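Local structure of flavin reductase domain protein, FMN-binding (Shewanella baltica, 3HMZ) at residues T31-A36 and L90-R95; P58-V63 and G78-Q83; C111-F116 and P124-C129; P141-Q144 and F150-E153. The protein binds flavin mononucleotide and probably acts as an oxidoreductase of the flavoredoxin family, working with NAD or NADP. All coordinates share one frame; numbering follows the deposited sequence. Where two conformers were deposited one is given.

Overall arrangement
Three of the four contacts have a strand in one curled antiparallel sheet, the FMN-binding split barrel of flavin reductases. Contact 1 lays helix 90-96 against strand 32-38. Contact 2 fills the barrel between strands 58-63 and 79-84, and its centre lies about 14 Å from that of contact 1. Strand 79-84 pairs with strand 32-38, with L33 N 2.8 Å from Q83 O. Contact 4 joins contact 2 through strand 149-160, where F150 N is 2.8 Å from V62 O. Contact 3 is a small hairpin beside contact 1, their centres about 9 Å apart. FMN meets contact 2 at V63; H94 of contact 1 also lines its pocket.

Contact 1. Residues T31-A36 and L90-R95; sequences TVLVSA and LQLTHR
L33 of the strand meets L92 and T93 of the helix, and its two methyl branches share the work. CD1 touches L92 CD2 at 3.6 Å, the closest approach between the segments. CD2 lies against T93, 3.8 Å from OG1 and 3.9 Å from CG2. L33 CG stands opposite its own carbonyl carbon (chi1 -49°), which sets CD1 and CD2 against these partners. L92 CG is anti to its backbone N (chi1 -179°), and this brings CD2 back to the strand. No hydrogen bond crosses the contact. T93 OG1 is instead bonded to Q89 O, one turn back in the chain, so the hydroxyl is satisfied while its carbon neighbours pack on L33. The packing thins at T31, whose CG2 is 4.4 Å from T93 CG2. T31 OG1 turns to Y183 N, and the nearest atoms of its side chain and bound FMN are about 4 Å apart. R95, which takes no part in the packing on the strand, is exposed. L90 meets N197 of the second subunit, and Q91 and H94 pack on A198 of that chain. The strand is held by strands 41-55 and 79-84 as its sheet neighbours. L33 also packs on V44 and C129. L92 rests on V113, and T93 on P85, which places helix 90-96 across one side of the barrel.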
loop_
_atom_site.group_PDB
_atom_site.type_symbol
_atom_site.label_atom_id
_atom_site.label_comp_id
_atom_site.label_asym_id
_atom_site.label_seq_id
_atom_site.Cartn_x
_atom_site.Cartn_y
_atom_site.Cartn_z
ATOM N N THR A 31 0.837 -3.958 -5.805
ATOM C CA THR A 31 -0.387 -3.926 -6.578
ATOM C C THR A 31 -0.855 -5.389 -6.628
ATOM O O THR A 31 -0.041 -6.305 -6.742
ATOM C CB THR A 31 -0.122 -3.331 -7.951
ATOM O OG1 THR A 31 0.199 -1.946 -7.758
ATOM C CG2 THR A 31 -1.301 -3.474 -8.843
ATOM N N VAL A 32 -2.164 -5.589 -6.471
ATOM C CA VAL A 32 -2.746 -6.906 -6.409
ATOM C C VAL A 32 -3.730 -7.166 -7.515
ATOM O O VAL A 32 -4.089 -6.248 -8.267
ATOM C CB VAL A 32 -3.447 -7.139 -5.042
ATOM C CG1 VAL A 32 -2.475 -6.858 -3.882
ATOM C CG2 VAL A 32 -4.685 -6.243 -4.872
ATOM N N LEU A 33 -4.121 -8.431 -7.632
ATOM C CA LEU A 33 -5.285 -8.803 -8.457
ATOM C C LEU A 33 -6.414 -9.151 -7.488
ATOM O O LEU A 33 -6.212 -9.851 -6.504
ATOM C CB LEU A 33 -5.005 -9.974 -9.398
ATOM C CG LEU A 33 -3.737 -9.868 -10.218
ATOM C CD1 LEU A 33 -3.590 -11.163 -11.028
ATOM C CD2 LEU A 33 -3.674 -8.628 -11.083
ATOM N N VAL A 34 -7.598 -8.630 -7.774
ATOM C CA VAL A 34 -8.824 -8.911 -7.017
ATOM C C VAL A 34 -9.648 -9.859 -7.879
ATOM O O VAL A 34 -9.947 -9.567 -9.038
ATOM C CB VAL A 34 -9.658 -7.633 -6.726
ATOM C CG1 VAL A 34 -10.881 -7.961 -5.818
ATOM C CG2 VAL A 34 -8.744 -6.512 -6.141
ATOM N N SER A 35 -9.964 -11.024 -7.337
ATOM C CA SER A 35 -10.855 -11.960 -8.046
ATOM C C SER A 35 -12.090 -12.288 -7.234
ATOM O O SER A 35 -12.067 -12.312 -5.994
ATOM C CB SER A 35 -10.093 -13.206 -8.442
ATOM O OG SER A 35 -9.615 -13.880 -7.294
ATOM N N ALA A 36 -13.161 -12.626 -7.957
ATOM C CA ALA A 36 -14.440 -12.903 -7.320
ATOM C C ALA A 36 -15.308 -13.720 -8.258
ATOM O O ALA A 36 -15.057 -13.753 -9.467
ATOM C CB ALA A 36 -15.154 -11.570 -6.893
ATOM N N LEU A 90 3.238 -9.035 -15.722
ATOM C CA LEU A 90 3.130 -7.602 -16.024
ATOM C C LEU A 90 1.978 -7.308 -17.022
ATOM O O LEU A 90 1.099 -6.484 -16.747
ATOM C CB LEU A 90 4.438 -7.086 -16.642
ATOM C CG LEU A 90 4.468 -5.662 -17.174
ATOM C CD1 LEU A 90 4.225 -4.687 -16.072
ATOM C CD2 LEU A 90 5.825 -5.431 -17.822
ATOM N N GLN A 91 1.951 -8.034 -18.143
ATOM C CA GLN A 91 0.920 -7.775 -19.168
ATOM C C GLN A 91 -0.453 -8.166 -18.639
ATOM O O GLN A 91 -1.413 -7.419 -18.809
ATOM C CB GLN A 91 1.163 -8.515 -20.496
ATOM C CG GLN A 91 2.535 -8.448 -21.108
ATOM C CD GLN A 91 3.194 -7.097 -21.148
ATOM O OE1 GLN A 91 2.550 -6.088 -21.391
ATOM N NE2 GLN A 91 4.539 -7.085 -21.015
ATOM N N LEU A 92 -0.545 -9.319 -17.978
ATOM C CA LEU A 92 -1.800 -9.785 -17.398
ATOM C C LEU A 92 -2.383 -8.743 -16.449
ATOM O O LEU A 92 -3.582 -8.418 -16.492
ATOM C CB LEU A 92 -1.607 -11.108 -16.655
ATOM C CG LEU A 92 -2.793 -11.815 -15.984
ATOM C CD1 LEU A 92 -2.526 -13.335 -15.776
ATOM C CD2 LEU A 92 -3.166 -11.197 -14.644
ATOM N N THR A 93 -1.501 -8.197 -15.607
ATOM C CA THR A 93 -1.944 -7.235 -14.576
ATOM C C THR A 93 -2.491 -5.965 -15.203
ATOM O O THR A 93 -3.590 -5.506 -14.866
ATOM C CB THR A 93 -0.820 -6.950 -13.590
ATOM O OG1 THR A 93 -0.422 -8.181 -12.963
ATOM C CG2 THR A 93 -1.240 -5.938 -12.525
ATOM N N HIS A 94 -1.756 -5.456 -16.175
ATOM C CA HIS A 94 -2.208 -4.255 -16.846
ATOM C C HIS A 94 -3.489 -4.496 -17.644
ATOM O O HIS A 94 -4.400 -3.674 -17.617
ATOM C CB HIS A 94 -1.093 -3.714 -17.734
ATOM C CG HIS A 94 -1.377 -2.337 -18.234
ATOM N ND1 HIS A 94 -1.819 -2.139 -19.508
ATOM C CD2 HIS A 94 -1.431 -1.131 -17.613
ATOM C CE1 HIS A 94 -2.040 -0.845 -19.698
ATOM N NE2 HIS A 94 -1.802 -0.205 -18.565
ATOM N N ARG A 95 -3.580 -5.666 -18.282
ATOM C CA ARG A 95 -4.746 -6.004 -19.104
ATOM C C ARG A 95 -6.011 -6.142 -18.288
ATOM O O ARG A 95 -7.059 -5.600 -18.671
ATOM C CB ARG A 95 -4.513 -7.280 -19.916
ATOM C CG ARG A 95 -3.546 -7.113 -21.065
ATOM C CD ARG A 95 -3.403 -8.437 -21.816
ATOM N NE ARG A 95 -2.353 -8.358 -22.815
ATOM C CZ ARG A 95 -2.152 -9.259 -23.765
ATOM N NH1 ARG A 95 -2.954 -10.299 -23.874
ATOM N NH2 ARG A 95 -1.157 -9.101 -24.622
#

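Contact 2. Residues P58-V63 and G78-Q83; sequences PKLTVV and GMFVIQ. With FMN (flavin mononucleotide), chain B.
L60 and V62 of one strand face F80 and I82 of the other, and all four side chains are buried. Between the segments the contact is wholly apolar. L60 splits its branches between two partners: CD2 lies 3.9 Å from I82 CG1, and CD1 comes to the edge of the F80 ring, 4.2 Å from CE2. V62 CG1 meets the end of the same ring, 4.1 Å from F80 CZ. The ring gets there because F80 CG sits between the backbone N and the carbonyl carbon (chi1 57°), which brings CE2 and CZ up to L60 and V62. The strands run at 91° to each other, with axes 10.3 Å apart at closest approach. They are not sheet neighbours here; their side chains meet across the inside of the barrel. The polar bond to the cofactor comes from the C-terminal end of strand 58-63. FMN N3 donates to V63 O at 2.8 Å, N-H...O angle 155°. S100, T70, D65, A46, Q99 and N43 supply further bonds to the cofactor. The chemistry thus divides along one strand: L60 and V62 fill an oily core, while the V63 carbonyl recognises the N-H of the flavin pyrimidine ring.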
loop_
_atom_site.group_PDB
_atom_site.type_symbol
_atom_site.label_atom_id
_atom_site.label_comp_id
_atom_site.label_asym_id
_atom_site.label_seq_id
_atom_site.Cartn_x
_atom_site.Cartn_y
_atom_site.Cartn_z
ATOM N N PRO A 58 -6.252 -11.408 10.619
ATOM C CA PRO A 58 -5.952 -10.467 9.554
ATOM C C PRO A 58 -7.167 -9.828 8.882
ATOM O O PRO A 58 -8.203 -10.471 8.699
ATOM C CB PRO A 58 -5.157 -11.295 8.562
ATOM C CG PRO A 58 -5.573 -12.700 8.860
ATOM C CD PRO A 58 -5.761 -12.748 10.324
ATOM N N LYS A 59 -7.016 -8.565 8.501
ATOM C CA LYS A 59 -8.012 -7.833 7.735
ATOM C C LYS A 59 -7.269 -6.965 6.714
ATOM O O LYS A 59 -6.069 -6.657 6.874
ATOM C CB LYS A 59 -8.888 -6.933 8.602
ATOM C CG LYS A 59 -9.660 -7.639 9.722
ATOM C CD LYS A 59 -10.539 -6.631 10.465
ATOM C CE LYS A 59 -11.167 -7.103 11.827
ATOM N NZ LYS A 59 -11.173 -8.506 12.099
ATOM N N LEU A 60 -8.013 -6.573 5.702
ATOM C CA LEU A 60 -7.508 -5.675 4.673
ATOM C C LEU A 60 -8.593 -4.762 4.137
ATOM O O LEU A 60 -9.802 -4.992 4.390
ATOM C CB LEU A 60 -6.768 -6.470 3.576
ATOM C CG LEU A 60 -7.583 -7.507 2.791
ATOM C CD1 LEU A 60 -8.620 -6.889 1.803
ATOM C CD2 LEU A 60 -6.596 -8.378 2.003
ATOM N N THR A 61 -8.141 -3.692 3.499
ATOM C CA THR A 61 -9.002 -2.779 2.803
ATOM C C THR A 61 -8.724 -2.887 1.315
ATOM O O THR A 61 -7.585 -3.164 0.909
ATOM C CB THR A 61 -8.828 -1.295 3.231
ATOM O OG1 THR A 61 -7.452 -0.909 3.071
ATOM C CG2 THR A 61 -9.305 -1.088 4.692
ATOM N N VAL A 62 -9.734 -2.594 0.494
ATOM C CA VAL A 62 -9.544 -2.415 -0.953
ATOM C C VAL A 62 -10.558 -1.375 -1.448
ATOM O O VAL A 62 -11.691 -1.320 -0.954
ATOM C CB VAL A 62 -9.586 -3.736 -1.735
ATOM C CG1 VAL A 62 -10.984 -4.460 -1.642
ATOM C CG2 VAL A 62 -9.109 -3.504 -3.153
ATOM N N VAL A 63 -10.112 -0.524 -2.345
ATOM C CA VAL A 63 -10.939 0.501 -2.960
ATOM C C VAL A 63 -11.402 -0.043 -4.299
ATOM O O VAL A 63 -10.583 -0.410 -5.151
ATOM C CB VAL A 63 -10.185 1.818 -3.115
ATOM C CG1 VAL A 63 -11.133 2.871 -3.642
ATOM C CG2 VAL A 63 -9.567 2.245 -1.770
ATOM N N GLY A 78 -20.095 -11.470 -1.268
ATOM C CA GLY A 78 -19.427 -11.196 -0.000
ATOM C C GLY A 78 -18.068 -11.848 0.205
ATOM O O GLY A 78 -17.587 -11.927 1.330
HETATM N N MSE A 79 -17.482 -12.344 -0.887
HETATM C CA MSE A 79 -16.208 -13.069 -0.848
HETATM C C MSE A 79 -15.349 -12.664 -2.039
HETATM O O MSE A 79 -15.853 -12.365 -3.108
HETATM C CB MSE A 79 -16.456 -14.580 -0.975
HETATM C CG MSE A 79 -17.267 -15.240 0.123
HETATM SE SE MSE A 79 -16.303 -15.378 1.787
HETATM C CE MSE A 79 -14.665 -16.271 1.295
ATOM N N PHE A 80 -14.034 -12.703 -1.845
ATOM C CA PHE A 80 -13.098 -12.436 -2.934
ATOM C C PHE A 80 -11.721 -12.949 -2.541
ATOM O O PHE A 80 -11.483 -13.341 -1.396
ATOM C CB PHE A 80 -13.081 -10.945 -3.326
ATOM C CG PHE A 80 -12.752 -9.999 -2.194
ATOM C CD1 PHE A 80 -13.762 -9.524 -1.341
ATOM C CD2 PHE A 80 -11.463 -9.496 -2.040
ATOM C CE1 PHE A 80 -13.488 -8.636 -0.337
ATOM C CE2 PHE A 80 -11.181 -8.583 -1.030
ATOM C CZ PHE A 80 -12.205 -8.143 -0.177
ATOM N N VAL A 81 -10.825 -12.941 -3.531
ATOM C CA VAL A 81 -9.433 -13.298 -3.308
ATOM C C VAL A 81 -8.593 -12.065 -3.705
ATOM O O VAL A 81 -8.854 -11.369 -4.711
ATOM C CB VAL A 81 -8.961 -14.530 -4.111
ATOM C CG1 VAL A 81 -7.443 -14.802 -3.901
ATOM C CG2 VAL A 81 -9.801 -15.777 -3.762
ATOM N N ILE A 82 -7.607 -11.799 -2.854
ATOM C CA ILE A 82 -6.539 -10.809 -3.129
ATOM C C ILE A 82 -5.290 -11.639 -3.366
ATOM O O ILE A 82 -4.942 -12.514 -2.576
ATOM C CB ILE A 82 -6.313 -9.854 -1.953
ATOM C CG1 ILE A 82 -7.557 -8.969 -1.742
ATOM C CG2 ILE A 82 -5.055 -8.991 -2.145
ATOM C CD1 ILE A 82 -7.895 -8.066 -2.927
ATOM N N GLN A 83 -4.629 -11.395 -4.484
ATOM C CA GLN A 83 -3.427 -12.138 -4.819
ATOM C C GLN A 83 -2.368 -11.215 -5.388
ATOM O O GLN A 83 -2.670 -10.192 -5.976
ATOM C CB GLN A 83 -3.733 -13.322 -5.758
ATOM C CG GLN A 83 -4.536 -12.982 -7.017
ATOM C CD GLN A 83 -5.896 -13.583 -7.012
ATOM O OE1 GLN A 83 -5.997 -14.819 -7.126
ATOM N NE2 GLN A 83 -6.939 -12.748 -6.919
HETATM N N1 FMN B . -9.683 0.042 -9.896
HETATM C C2 FMN B . -10.163 0.161 -8.614
HETATM O O2 FMN B . -11.378 0.245 -8.437
HETATM N N3 FMN B . -9.272 0.151 -7.558
HETATM C C4 FMN B . -7.924 0.067 -7.723
HETATM O O4 FMN B . -7.185 0.093 -6.703
HETATM C C4A FMN B . -7.446 -0.033 -9.039
HETATM N N5 FMN B . -6.091 -0.142 -9.294
HETATM C C5A FMN B . -5.600 -0.441 -10.557
HETATM C C6 FMN B . -4.241 -0.729 -10.760
HETATM C C7 FMN B . -3.743 -1.006 -12.028
HETATM C C7M FMN B . -2.295 -1.330 -12.226
HETATM C C8 FMN B . -4.617 -0.994 -13.118
HETATM C C8M FMN B . -4.123 -1.281 -14.522
HETATM C C9 FMN B . -5.960 -0.718 -12.899
HETATM C C9A FMN B . -6.493 -0.438 -11.650
HETATM N N10 FMN B . -7.840 -0.177 -11.415
HETATM C C10 FMN B . -8.324 -0.048 -10.124
HETATM C "C1'" FMN B . -8.866 -0.270 -12.511
HETATM C "C2'" FMN B . -9.587 -1.621 -12.622
HETATM O "O2'" FMN B . -8.678 -2.729 -12.510
HETATM C "C3'" FMN B . -10.286 -1.611 -13.977
HETATM O "O3'" FMN B . -11.299 -0.609 -13.962
HETATM C "C4'" FMN B . -10.794 -2.993 -14.432
HETATM O "O4'" FMN B . -10.980 -2.919 -15.842
HETATM C "C5'" FMN B . -12.082 -3.436 -13.769
HETATM O "O5'" FMN B . -12.451 -4.688 -14.349
HETATM P P FMN B . -13.923 -5.275 -14.127
HETATM O O1P FMN B . -13.954 -6.472 -15.061
HETATM O O2P FMN B . -14.130 -5.620 -12.679
HETATM O O3P FMN B . -14.913 -4.214 -14.532
#

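Contact 3. Residues C111-F116 and P124-C129. With EDO (1,2-ethanediol), chain E; EDO (1,2-ethanediol), chain F.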
loop_
_atom_site.group_PDB
_atom_site.type_symbol
_atom_site.label_atom_id
_atom_site.label_comp_id
_atom_site.label_asym_id
_atom_site.label_seq_id
_atom_site.Cartn_x
_atom_site.Cartn_y
_atom_site.Cartn_z
ATOM N N CYS A 111 -7.164 -11.849 -21.485
ATOM C CA CYS A 111 -6.120 -11.309 -20.633
ATOM C C CYS A 111 -5.076 -12.377 -20.250
ATOM O O CYS A 111 -4.090 -12.044 -19.610
ATOM C CB CYS A 111 -6.731 -10.689 -19.366
ATOM S SG CYS A 111 -7.682 -9.176 -19.639
ATOM N N GLY A 112 -5.279 -13.641 -20.640
ATOM C CA GLY A 112 -4.329 -14.736 -20.331
ATOM C C GLY A 112 -4.406 -15.198 -18.892
ATOM O O GLY A 112 -3.422 -15.710 -18.377
ATOM N N VAL A 113 -5.590 -15.056 -18.258
ATOM C CA VAL A 113 -5.758 -15.435 -16.874
ATOM C C VAL A 113 -6.176 -16.890 -16.756
ATOM O O VAL A 113 -7.242 -17.271 -17.255
ATOM C CB VAL A 113 -6.845 -14.579 -16.196
ATOM C CG1 VAL A 113 -7.110 -15.039 -14.741
ATOM C CG2 VAL A 113 -6.443 -13.082 -16.242
ATOM N N GLU A 114 -5.364 -17.676 -16.063
ATOM C CA GLU A 114 -5.629 -19.076 -15.744
ATOM C C GLU A 114 -6.054 -19.133 -14.275
ATOM O O GLU A 114 -5.341 -18.638 -13.415
ATOM C CB GLU A 114 -4.410 -19.959 -15.985
ATOM C CG GLU A 114 -4.600 -21.393 -15.564
ATOM C CD GLU A 114 -3.343 -22.188 -15.664
ATOM O OE1 GLU A 114 -2.629 -22.019 -16.648
ATOM O OE2 GLU A 114 -3.088 -23.000 -14.744
ATOM N N LEU A 115 -7.226 -19.690 -14.011
ATOM C CA LEU A 115 -7.776 -19.781 -12.675
ATOM C C LEU A 115 -7.686 -21.212 -12.097
ATOM O O LEU A 115 -7.684 -22.213 -12.831
ATOM C CB LEU A 115 -9.254 -19.378 -12.650
ATOM C CG LEU A 115 -9.544 -17.948 -13.095
ATOM C CD1 LEU A 115 -11.047 -17.730 -13.163
ATOM C CD2 LEU A 115 -8.853 -16.925 -12.182
ATOM N N PHE A 116 -7.663 -21.285 -10.774
ATOM C CA PHE A 116 -7.743 -22.538 -10.043
ATOM C C PHE A 116 -8.549 -22.348 -8.784
ATOM O O PHE A 116 -8.876 -21.226 -8.406
ATOM C CB PHE A 116 -6.352 -23.115 -9.744
ATOM C CG PHE A 116 -5.514 -22.326 -8.728
ATOM C CD1 PHE A 116 -4.786 -21.209 -9.084
ATOM C CD2 PHE A 116 -5.464 -22.723 -7.396
ATOM C CE1 PHE A 116 -4.010 -20.511 -8.146
ATOM C CE2 PHE A 116 -4.692 -22.057 -6.451
ATOM C CZ PHE A 116 -3.952 -20.933 -6.838
ATOM N N PRO A 124 -12.327 -18.107 -7.247
ATOM C CA PRO A 124 -11.282 -18.234 -8.260
ATOM C C PRO A 124 -9.960 -17.643 -7.766
ATOM O O PRO A 124 -9.940 -16.512 -7.255
ATOM C CB PRO A 124 -11.819 -17.393 -9.410
ATOM C CG PRO A 124 -12.622 -16.302 -8.737
ATOM C CD PRO A 124 -13.099 -16.861 -7.446
ATOM N N PHE A 125 -8.893 -18.414 -7.905
ATOM C CA PHE A 125 -7.539 -17.993 -7.579
ATOM C C PHE A 125 -6.752 -17.896 -8.908
ATOM O O PHE A 125 -6.924 -18.756 -9.799
ATOM C CB PHE A 125 -6.864 -19.010 -6.677
ATOM C CG PHE A 125 -7.452 -19.091 -5.293
ATOM C CD1 PHE A 125 -8.645 -19.745 -5.056
ATOM C CD2 PHE A 125 -6.797 -18.514 -4.229
ATOM C CE1 PHE A 125 -9.163 -19.814 -3.761
ATOM C CE2 PHE A 125 -7.284 -18.613 -2.948
ATOM C CZ PHE A 125 -8.501 -19.270 -2.713
ATOM N N VAL A 126 -5.873 -16.906 -9.028
ATOM C CA VAL A 126 -5.110 -16.696 -10.256
ATOM C C VAL A 126 -3.805 -17.486 -10.227
ATOM O O VAL A 126 -2.962 -17.285 -9.362
ATOM C CB VAL A 126 -4.882 -15.203 -10.546
ATOM C CG1 VAL A 126 -4.057 -15.014 -11.818
ATOM C CG2 VAL A 126 -6.241 -14.415 -10.587
ATOM N N ALA A 127 -3.643 -18.391 -11.178
ATOM C CA ALA A 127 -2.401 -19.149 -11.333
ATOM C C ALA A 127 -1.221 -18.234 -11.650
ATOM O O ALA A 127 -1.384 -17.242 -12.361
ATOM C CB ALA A 127 -2.524 -20.206 -12.471
ATOM N N GLY A 128 -0.067 -18.545 -11.073
ATOM C CA GLY A 128 1.172 -17.845 -11.345
ATOM C C GLY A 128 1.526 -16.749 -10.362
ATOM O O GLY A 128 2.641 -16.221 -10.393
ATOM N N CYS A 129 0.577 -16.355 -9.500
ATOM C CA CYS A 129 0.848 -15.314 -8.510
ATOM C C CYS A 129 1.780 -15.893 -7.441
ATOM O O CYS A 129 2.021 -17.113 -7.390
ATOM C CB CYS A 129 -0.449 -14.859 -7.864
ATOM S SG CYS A 129 -1.559 -14.061 -9.059
HETATM C C1 EDO E . -0.631 -23.118 -8.767
HETATM O O1 EDO E . -1.903 -23.704 -8.431
HETATM C C2 EDO E . -0.860 -21.667 -9.133
HETATM O O2 EDO E . 0.300 -20.969 -9.562
HETATM C C1 EDO F . -0.109 -12.936 -21.010
HETATM O O1 EDO F . -0.763 -14.106 -21.542
HETATM C C2 EDO F . -1.066 -12.192 -20.096
HETATM O O2 EDO F . -1.951 -11.396 -20.856
HETATM O O HOH W 1 -2.856 -16.816 -14.788
#
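F116 lies over F125 CB at the end of an antiparallel hairpin. From its CB, CG is placed between the backbone N and the carbonyl carbon (chi1 69°), which folds the ring across the partner strand. CG is 4.0 Å from F125 O, and CD1 is nearer the same oxygen at 3.3 Å. CE1 reaches V126 O, and A127 N stands at the ring edge in plane. F125 CB sits under the ring centre, near CE1, CZ and CE2, a CH-pi contact 3.5 Å from the centroid. The opposite face carries O1 of an ethanediol, probably from the crystallisation liquor, near CD2. The hairpin joins strands 115-116 and 125-126. F116 and F125 are its hydrogen-bonded pair, F116 N to F125 O at 2.8 Å and F125 N to F116 O at 2.9 Å. L115 and V126 form the non-hydrogen-bonded pair. Replacing F116 with alanine would probably leave F125 CB without its ring cover and open a gap beside W132, which meets the F116 ring edge-to-face. A127 N donates to E114 O at 2.8 Å. A water bridges E114 N and A127 O. On the hairpin face carrying L115 and V126, L115 CD1 packs on P124 CB at 3.8 Å.

Contact 4. Residues P141-Q144 and F150-E153; sequences PNNQ and FIAE
Q144 OE1 is gripped by two donors: a water at 2.7 Å and the backbone N of E140. The same water accepts from I151 N at 2.9 Å, so it ties the helix side chain to the strand backbone. The contact is a tight helix-to-strand connection in the flavin reductase barrel. Helix 141-147 ends just before strand 149-160, and the chain turns from the helix into the strand within a few residues. Between the segments there is no direct hydrogen bond. The main packing is Q144 over F150. CG sits above one face of the ring, 3.7 Å from the centroid and displaced toward the rim, as a CH-pi contact. Further out the amide stacks on the ring, with the two planes 17° apart. Q144 CG is anti to its carbonyl carbon (chi1 -66°) and the chain then runs extended, which carries the amide across the ring. The bonds to OE1 probably help fix the amide's rotation. The F150 side chain also packs on L137, V62 and R71, and its nearest atom is about 8 Å from the nearest of bound FMN. With an alanine at F150, the Q144 side chain would probably lose the flat surface it rests on, and a gap would open between the helix and the sheet. The second subunit also reaches this contact. N143 ND2 is bonded to N143 OD1 of that subunit, so the two copies of this residue meet at the interface. Within its own chain, N143 ND2 touches I151 CD1 at 3.8 Å.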
loop_
_atom_site.group_PDB
_atom_site.type_symbol
_atom_site.label_atom_id
_atom_site.label_comp_id
_atom_site.label_asym_id
_atom_site.label_seq_id
_atom_site.Cartn_x
_atom_site.Cartn_y
_atom_site.Cartn_z
ATOM N N PRO A 141 -21.960 -0.308 4.725
ATOM C CA PRO A 141 -22.629 0.477 3.703
ATOM C C PRO A 141 -22.124 1.876 3.441
ATOM O O PRO A 141 -21.957 2.242 2.294
ATOM C CB PRO A 141 -24.093 0.512 4.187
ATOM C CG PRO A 141 -24.219 -0.763 4.930
ATOM C CD PRO A 141 -22.912 -0.978 5.629
ATOM N N ASN A 142 -21.860 2.651 4.492
ATOM C CA ASN A 142 -21.424 4.029 4.316
ATOM C C ASN A 142 -20.044 4.114 3.671
ATOM O O ASN A 142 -19.837 4.887 2.750
ATOM C CB ASN A 142 -21.387 4.786 5.638
ATOM C CG ASN A 142 -21.215 6.269 5.410
ATOM O OD1 ASN A 142 -22.059 6.893 4.783
ATOM N ND2 ASN A 142 -20.086 6.816 5.830
ATOM N N ASN A 143 -19.123 3.290 4.148
ATOM C CA ASN A 143 -17.768 3.291 3.546
ATOM C C ASN A 143 -17.831 2.924 2.067
ATOM O O ASN A 143 -17.165 3.540 1.222
ATOM C CB ASN A 143 -16.841 2.277 4.221
ATOM C CG ASN A 143 -16.312 2.716 5.556
ATOM O OD1 ASN A 143 -16.347 3.894 5.902
ATOM N ND2 ASN A 143 -15.739 1.755 6.296
ATOM N N GLN A 144 -18.656 1.927 1.760
ATOM C CA GLN A 144 -18.736 1.442 0.380
ATOM C C GLN A 144 -19.371 2.455 -0.579
ATOM O O GLN A 144 -18.940 2.630 -1.730
ATOM C CB GLN A 144 -19.433 0.077 0.349
ATOM C CG GLN A 144 -18.612 -1.011 1.046
ATOM C CD GLN A 144 -19.366 -2.292 1.372
ATOM O OE1 GLN A 144 -19.033 -2.968 2.341
ATOM N NE2 GLN A 144 -20.399 -2.619 0.574
ATOM N N PHE A 150 -13.841 -0.963 0.879
ATOM C CA PHE A 150 -14.295 -2.260 1.301
ATOM C C PHE A 150 -13.323 -2.840 2.306
ATOM O O PHE A 150 -12.123 -2.702 2.128
ATOM C CB PHE A 150 -14.427 -3.179 0.074
ATOM C CG PHE A 150 -15.544 -2.777 -0.849
ATOM C CD1 PHE A 150 -15.442 -1.699 -1.673
ATOM C CD2 PHE A 150 -16.720 -3.526 -0.875
ATOM C CE1 PHE A 150 -16.490 -1.291 -2.479
ATOM C CE2 PHE A 150 -17.775 -3.159 -1.714
ATOM C CZ PHE A 150 -17.674 -2.041 -2.500
ATOM N N ILE A 151 -13.845 -3.425 3.371
ATOM C CA ILE A 151 -13.101 -4.074 4.451
ATOM C C ILE A 151 -13.409 -5.546 4.440
ATOM O O ILE A 151 -14.587 -5.937 4.340
ATOM C CB ILE A 151 -13.475 -3.445 5.833
ATOM C CG1 ILE A 151 -12.936 -2.010 5.891
ATOM C CG2 ILE A 151 -12.909 -4.284 6.991
ATOM C CD1 ILE A 151 -13.455 -1.217 7.077
ATOM N N ALA A 152 -12.367 -6.363 4.589
ATOM C CA ALA A 152 -12.572 -7.799 4.667
ATOM C C ALA A 152 -11.710 -8.486 5.694
ATOM O O ALA A 152 -10.603 -8.028 5.971
ATOM C CB ALA A 152 -12.318 -8.477 3.278
ATOM N N GLU A 153 -12.224 -9.597 6.220
ATOM C CA GLU A 153 -11.416 -10.467 7.051
ATOM C C GLU A 153 -10.703 -11.455 6.117
ATOM O O GLU A 153 -11.293 -11.979 5.172
ATOM C CB GLU A 153 -12.263 -11.197 8.094
ATOM C CG GLU A 153 -11.609 -12.378 8.776
ATOM C CD GLU A 153 -12.242 -12.673 10.152
ATOM O OE1 GLU A 153 -13.404 -12.213 10.405
ATOM O OE2 GLU A 153 -11.544 -13.289 10.981
HETATM O O HOH W 2 -16.692 -3.135 3.761
#